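Local coordinates for hypoxanthine-guanine-xanthine phosphoribosyltransferase (Tritrichomonas foetus, PDB 1HGX) that salvages host purines by transferring the phosphoribosyl group of 5-phospho-alpha-D-ribose 1-diphosphate to hypoxanthine, guanine or xanthine, giving IMP, GMP or XMP and diphosphate, with magnesium as cofactor, at the interface of chains A and B. Numbering follows the deposited sequence. Chains: chain A/B, Hypoxanthine-guanine-xanthine phosphoribosyltransferase.

Contact 1: the interface of chains A and B. Residues chain A 46, 68, 87; chain B 46, 70, 87.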
loop_
_atom_site.group_PDB
_atom_site.type_symbol
_atom_site.label_atom_id
_atom_site.label_comp_id
_atom_site.label_asym_id
_atom_site.label_seq_id
_atom_site.Cartn_x
_atom_site.Cartn_y
_atom_site.Cartn_z
ATOM N N LEU A 46 -4.093 3.807 6.172
ATOM C CA LEU A 46 -4.471 2.439 5.815
ATOM C C LEU A 46 -5.849 2.099 6.353
ATOM O O LEU A 46 -6.255 2.655 7.371
ATOM C CB LEU A 46 -3.449 1.461 6.372
ATOM C CG LEU A 46 -2.036 1.611 5.818
ATOM C CD1 LEU A 46 -1.059 0.905 6.733
ATOM C CD2 LEU A 46 -1.975 1.062 4.409
ATOM N N TYR A 68 2.960 5.431 7.254
ATOM C CA TYR A 68 1.606 4.909 7.353
ATOM C C TYR A 68 1.010 5.086 8.716
ATOM O O TYR A 68 1.717 5.055 9.718
ATOM C CB TYR A 68 1.628 3.415 7.029
ATOM C CG TYR A 68 2.247 3.134 5.688
ATOM C CD1 TYR A 68 3.629 3.028 5.549
ATOM C CD2 TYR A 68 1.458 3.072 4.543
ATOM C CE1 TYR A 68 4.209 2.883 4.300
ATOM C CE2 TYR A 68 2.024 2.926 3.290
ATOM C CZ TYR A 68 3.400 2.838 3.175
ATOM O OH TYR A 68 3.970 2.752 1.928
ATOM N N LYS A 87 -1.579 2.352 14.905
ATOM C CA LYS A 87 -0.226 2.341 14.386
ATOM C C LYS A 87 0.115 3.781 14.053
ATOM O O LYS A 87 -0.504 4.392 13.189
ATOM C CB LYS A 87 -0.141 1.436 13.155
ATOM C CG LYS A 87 1.256 1.231 12.607
ATOM C CD LYS A 87 1.642 2.330 11.642
ATOM C CE LYS A 87 3.000 2.069 11.041
ATOM N NZ LYS A 87 3.648 3.347 10.682
ATOM N N LEU B 46 5.407 -3.960 6.109
ATOM C CA LEU B 46 5.737 -2.571 5.801
ATOM C C LEU B 46 7.242 -2.352 5.951
ATOM O O LEU B 46 7.894 -3.033 6.749
ATOM C CB LEU B 46 4.976 -1.621 6.727
ATOM C CG LEU B 46 3.462 -1.556 6.549
ATOM C CD1 LEU B 46 2.863 -0.674 7.630
ATOM C CD2 LEU B 46 3.109 -1.024 5.179
ATOM N N ILE B 70 5.581 -4.482 11.224
ATOM C CA ILE B 70 6.850 -3.797 11.045
ATOM C C ILE B 70 7.825 -4.466 12.008
ATOM O O ILE B 70 7.628 -4.443 13.230
ATOM C CB ILE B 70 6.737 -2.295 11.357
ATOM C CG1 ILE B 70 5.689 -1.651 10.449
ATOM C CG2 ILE B 70 8.080 -1.625 11.135
ATOM C CD1 ILE B 70 5.490 -0.172 10.679
ATOM N N LYS B 87 5.616 -2.810 15.307
ATOM C CA LYS B 87 4.164 -2.783 15.194
ATOM C C LYS B 87 3.688 -4.223 15.016
ATOM O O LYS B 87 4.074 -4.901 14.056
ATOM C CB LYS B 87 3.739 -1.937 13.997
#
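Strand 65-72 of chain A, part of the phosphoribosyltransferase domain, meets B:Leu46 through the ring of A:Tyr68. B:Leu46 lies in the loop that follows strand 41-45. The methyl CD2 of B:Leu46 sits over the centre of the A:Tyr68 ring, 4.0 Å above its plane. The nearest ring atom to B:Leu46 CD2 is A:Tyr68 CD1, at 4.1 Å. CG of A:Tyr68 is anti to the carbonyl carbon (chi1 -55°), and chi2 near 84° turns a ring face to B:Leu46. A:Lys87 has CG anti to the backbone N, bends at chi2 and runs across the tip of B:Ile70 at about a right angle. A:Lys87 CE lies 3.4 Å from B:Ile70 CD1, though B:Ile70 is poorly ordered. The amine NZ of A:Lys87 turns back to its own chain and donates to the backbone carbonyl O of A:Tyr68, at 2.8 Å. The donor is tilted 33° from the carbonyl plane. This bond fixes the end of the lysine and leaves its aliphatic part to face B:Ile70. Among the residues of this patch no nitrogen or oxygen comes within bonding distance across the interface. The patch joins the subunits of the homodimer by apolar packing.

Contact 2: the interface of chains A and B. Residues chain A 46, 50, 54, 68; chain B 50, 54, 68.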
loop_
_atom_site.group_PDB
_atom_site.type_symbol
_atom_site.label_atom_id
_atom_site.label_comp_id
_atom_site.label_asym_id
_atom_site.label_seq_id
_atom_site.Cartn_x
_atom_site.Cartn_y
_atom_site.Cartn_z
ATOM N N LEU A 46 -4.093 3.807 6.172
ATOM C CA LEU A 46 -4.471 2.439 5.815
ATOM C C LEU A 46 -5.849 2.099 6.353
ATOM O O LEU A 46 -6.255 2.655 7.371
ATOM C CB LEU A 46 -3.449 1.461 6.372
ATOM C CG LEU A 46 -2.036 1.611 5.818
ATOM C CD1 LEU A 46 -1.059 0.905 6.733
ATOM C CD2 LEU A 46 -1.975 1.062 4.409
ATOM N N VAL A 50 -4.796 2.894 0.448
ATOM C CA VAL A 50 -3.609 2.254 -0.110
ATOM C C VAL A 50 -3.558 2.100 -1.634
ATOM O O VAL A 50 -2.499 2.290 -2.229
ATOM C CB VAL A 50 -3.275 0.927 0.625
ATOM C CG1 VAL A 50 -4.144 -0.217 0.138
ATOM C CG2 VAL A 50 -1.782 0.616 0.511
ATOM N N THR A 54 -0.599 4.044 -3.612
ATOM C CA THR A 54 0.421 3.435 -4.452
ATOM C C THR A 54 0.319 3.897 -5.907
ATOM O O THR A 54 1.341 4.063 -6.575
ATOM C CB THR A 54 0.379 1.906 -4.378
ATOM O OG1 THR A 54 -0.899 1.448 -4.818
ATOM C CG2 THR A 54 0.626 1.438 -2.945
ATOM N N TYR A 68 2.960 5.431 7.254
ATOM C CA TYR A 68 1.606 4.909 7.353
ATOM C C TYR A 68 1.010 5.086 8.716
ATOM O O TYR A 68 1.717 5.055 9.718
ATOM C CB TYR A 68 1.628 3.415 7.029
ATOM C CG TYR A 68 2.247 3.134 5.688
ATOM C CD1 TYR A 68 3.629 3.028 5.549
ATOM C CD2 TYR A 68 1.458 3.072 4.543
ATOM C CE1 TYR A 68 4.209 2.883 4.300
ATOM C CE2 TYR A 68 2.024 2.926 3.290
ATOM C CZ TYR A 68 3.400 2.838 3.175
ATOM O OH TYR A 68 3.970 2.752 1.928
ATOM N N VAL B 50 4.415 -2.925 0.117
ATOM C CA VAL B 50 3.208 -2.187 -0.295
ATOM C C VAL B 50 2.789 -2.173 -1.783
ATOM O O VAL B 50 1.618 -2.392 -2.089
ATOM C CB VAL B 50 3.207 -0.736 0.269
ATOM C CG1 VAL B 50 1.861 -0.087 0.029
ATOM C CG2 VAL B 50 3.487 -0.749 1.765
ATOM N N THR B 54 -0.655 -4.273 -2.832
ATOM C CA THR B 54 -1.850 -3.665 -3.426
ATOM C C THR B 54 -2.128 -4.199 -4.828
ATOM O O THR B 54 -3.288 -4.361 -5.217
ATOM C CB THR B 54 -1.742 -2.136 -3.489
ATOM O OG1 THR B 54 -0.755 -1.777 -4.458
ATOM C CG2 THR B 54 -1.316 -1.586 -2.148
ATOM N N TYR B 68 -0.969 -5.468 9.032
ATOM C CA TYR B 68 0.350 -4.961 8.726
ATOM C C TYR B 68 1.297 -5.217 9.874
ATOM O O TYR B 68 0.878 -5.303 11.034
ATOM C CB TYR B 68 0.250 -3.460 8.440
ATOM C CG TYR B 68 -0.779 -3.147 7.382
ATOM C CD1 TYR B 68 -2.128 -3.000 7.714
ATOM C CD2 TYR B 68 -0.420 -3.078 6.039
ATOM C CE1 TYR B 68 -3.092 -2.800 6.730
ATOM C CE2 TYR B 68 -1.375 -2.878 5.049
ATOM C CZ TYR B 68 -2.706 -2.741 5.401
ATOM O OH TYR B 68 -3.647 -2.557 4.418
#
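The hydroxyl OG1 of A:Thr54 is held by two oxygens, one from each chain. Across the interface A:Thr54 OG1 pairs with B:Thr54 OG1 at 3.2 Å, and either hydroxyl could be the donor of that hydrogen bond. Within helix 50-57 of chain A, A:Thr54 OG1 donates to the backbone carbonyl O of A:Val50, also at 3.2 Å. The matching bond in chain B is weak. The two threonines reach toward each other tip to tip. OG1 of A:Thr54 lies between the backbone N and the carbonyl carbon (chi1 60°), where it can turn back to the carbonyl one helical turn earlier. The methyl groups pack beside the hydroxyl pair. A:Val50 CG2 fits tightly against B:Thr54 CG2 at 3.5 Å. A:Thr54 CG2 rests on B:Val50 CG1 at 3.6 Å. Each of these valine methyls is anti to its backbone N (chi1 -170° in B:Val50). The other methyl differs. B:Val50 CG2 is anti to the carbonyl carbon and reaches the phenol OH of A:Tyr68, 3.5 Å away. A:Val50 CG1 instead lies between N and the carbonyl carbon. Farther out, A:Leu46 CD1 lies over the B:Tyr68 ring, 3.9 Å from its centroid, in a CH-pi contact. The patch pairs the two copies of helix 50-57 and helps hold the homodimer together.

Contact 3: the interface of chains A and B. Residues chain A 47, 166, 169; chain B 64-66.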
loop_
_atom_site.group_PDB
_atom_site.type_symbol
_atom_site.label_atom_id
_atom_site.label_comp_id
_atom_site.label_asym_id
_atom_site.label_seq_id
_atom_site.Cartn_x
_atom_site.Cartn_y
_atom_site.Cartn_z
ATOM N N THR A 47 -6.590 1.211 5.690
ATOM C CA THR A 47 -6.186 0.504 4.478
ATOM C C THR A 47 -6.752 1.095 3.193
ATOM O O THR A 47 -6.072 1.129 2.173
ATOM C CB THR A 47 -6.676 -0.978 4.544
ATOM O OG1 THR A 47 -6.019 -1.654 5.615
ATOM C CG2 THR A 47 -6.429 -1.723 3.241
ATOM N N ASN A 166 -15.030 -6.344 4.524
ATOM C CA ASN A 166 -13.823 -6.923 3.944
ATOM C C ASN A 166 -13.979 -7.431 2.519
ATOM O O ASN A 166 -13.220 -8.288 2.073
ATOM C CB ASN A 166 -13.275 -8.031 4.847
ATOM C CG ASN A 166 -12.508 -7.486 6.032
ATOM O OD1 ASN A 166 -11.760 -6.513 5.909
ATOM N ND2 ASN A 166 -12.684 -8.112 7.192
ATOM N N ARG A 169 -12.891 -4.440 -2.321
ATOM C CA ARG A 169 -11.694 -3.607 -2.507
ATOM C C ARG A 169 -11.100 -3.735 -3.888
ATOM O O ARG A 169 -10.539 -2.784 -4.415
ATOM C CB ARG A 169 -10.571 -4.035 -1.567
ATOM C CG ARG A 169 -10.809 -3.828 -0.125
ATOM C CD ARG A 169 -9.542 -4.160 0.632
ATOM N NE ARG A 169 -9.782 -4.020 2.056
ATOM C CZ ARG A 169 -10.273 -4.987 2.818
ATOM N NH1 ARG A 169 -10.557 -6.171 2.293
ATOM N NH2 ARG A 169 -10.534 -4.746 4.094
ATOM N N LEU B 64 -11.145 -11.071 2.460
ATOM C CA LEU B 64 -9.857 -11.267 3.115
ATOM C C LEU B 64 -9.657 -10.123 4.092
ATOM O O LEU B 64 -10.237 -9.054 3.927
ATOM C CB LEU B 64 -8.727 -11.331 2.084
ATOM C CG LEU B 64 -8.585 -10.154 1.124
ATOM C CD1 LEU B 64 -7.605 -9.110 1.675
ATOM C CD2 LEU B 64 -8.104 -10.674 -0.212
ATOM N N GLU B 65 -8.833 -10.350 5.106
ATOM C CA GLU B 65 -8.584 -9.355 6.139
ATOM C C GLU B 65 -7.143 -8.855 6.131
ATOM O O GLU B 65 -6.214 -9.596 6.444
ATOM C CB GLU B 65 -8.926 -9.962 7.496
ATOM C CG GLU B 65 -8.835 -9.012 8.675
ATOM C CD GLU B 65 -9.526 -9.558 9.938
ATOM O OE1 GLU B 65 -10.277 -10.569 9.847
ATOM O OE2 GLU B 65 -9.327 -8.954 11.018
ATOM N N PRO B 66 -6.935 -7.593 5.735
ATOM C CA PRO B 66 -5.577 -7.041 5.705
ATOM C C PRO B 66 -5.039 -6.795 7.114
ATOM O O PRO B 66 -5.804 -6.637 8.065
ATOM C CB PRO B 66 -5.766 -5.706 4.956
ATOM C CG PRO B 66 -7.028 -5.916 4.144
ATOM C CD PRO B 66 -7.894 -6.651 5.139
#
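In this member of the purine/pyrimidine phosphoribosyltransferase family, B:Pro66 packs on the flat guanidinium of A:Arg169, and this pair forms the apolar centre of the patch. The proline lies in strand 65-69 of chain B, and the arginine lies in a loop of chain A. The two side chains meet tip to tip. B:Pro66 CG stands over the middle of the guanidinium, 3.6 Å from A:Arg169 CZ. B:Pro66 CD, the ring carbon next to nitrogen, is 3.4 Å from A:Arg169 NH2. The arginine chain is extended from CG to NE, with chi2 and chi3 both near 180°, which carries the group out to the proline. A:Thr47 comes up to another edge of the proline, crossing it at about a right angle, with A:Thr47 OG1 4.1 Å from B:Pro66 CB.

The guanidinium is held within its own chain. A:Arg169 NH2 donates to the amide oxygen OD1 of A:Asn166 at 2.8 Å, with an angle of 168° at the hydrogen. The acceptor lies in the guanidinium plane, and the donor lies in the plane of the amide carbonyl. This coplanar bond should limit rotation of the guanidinium and keep a face turned to B:Pro66.

The rim is made with the backbone of B:Leu64. The carbonyl O of B:Leu64 takes a weak bond from A:Arg169 NH1 at 3.3 Å. B:Leu64 N donates weakly to A:Asn166 O at 3.5 Å. A:Asn166 CB also rests against the B:Leu64 carbonyl oxygen.

The three contacts are parts of one two-fold symmetric interface in the homodimer. Contact 1 and contact 2 are neighbours, with C-alpha centres about 9 Å apart, and they share A:Leu46 and A:Tyr68. The C-alpha centre of contact 3 lies about 11 Å from that of contact 2 and about 15 Å from that of contact 1. Strand 65-72 of chain A serves contacts 1 and 2, and strand 65-69 of chain B serves contacts 2 and 3. A:Thr47 of contact 3 directly follows A:Leu46. The centres lie about 19 to 22 Å from A:Asp106, the probable proton acceptor. This fits a role in holding the dimer; the structure alone does not show whether they influence catalysis.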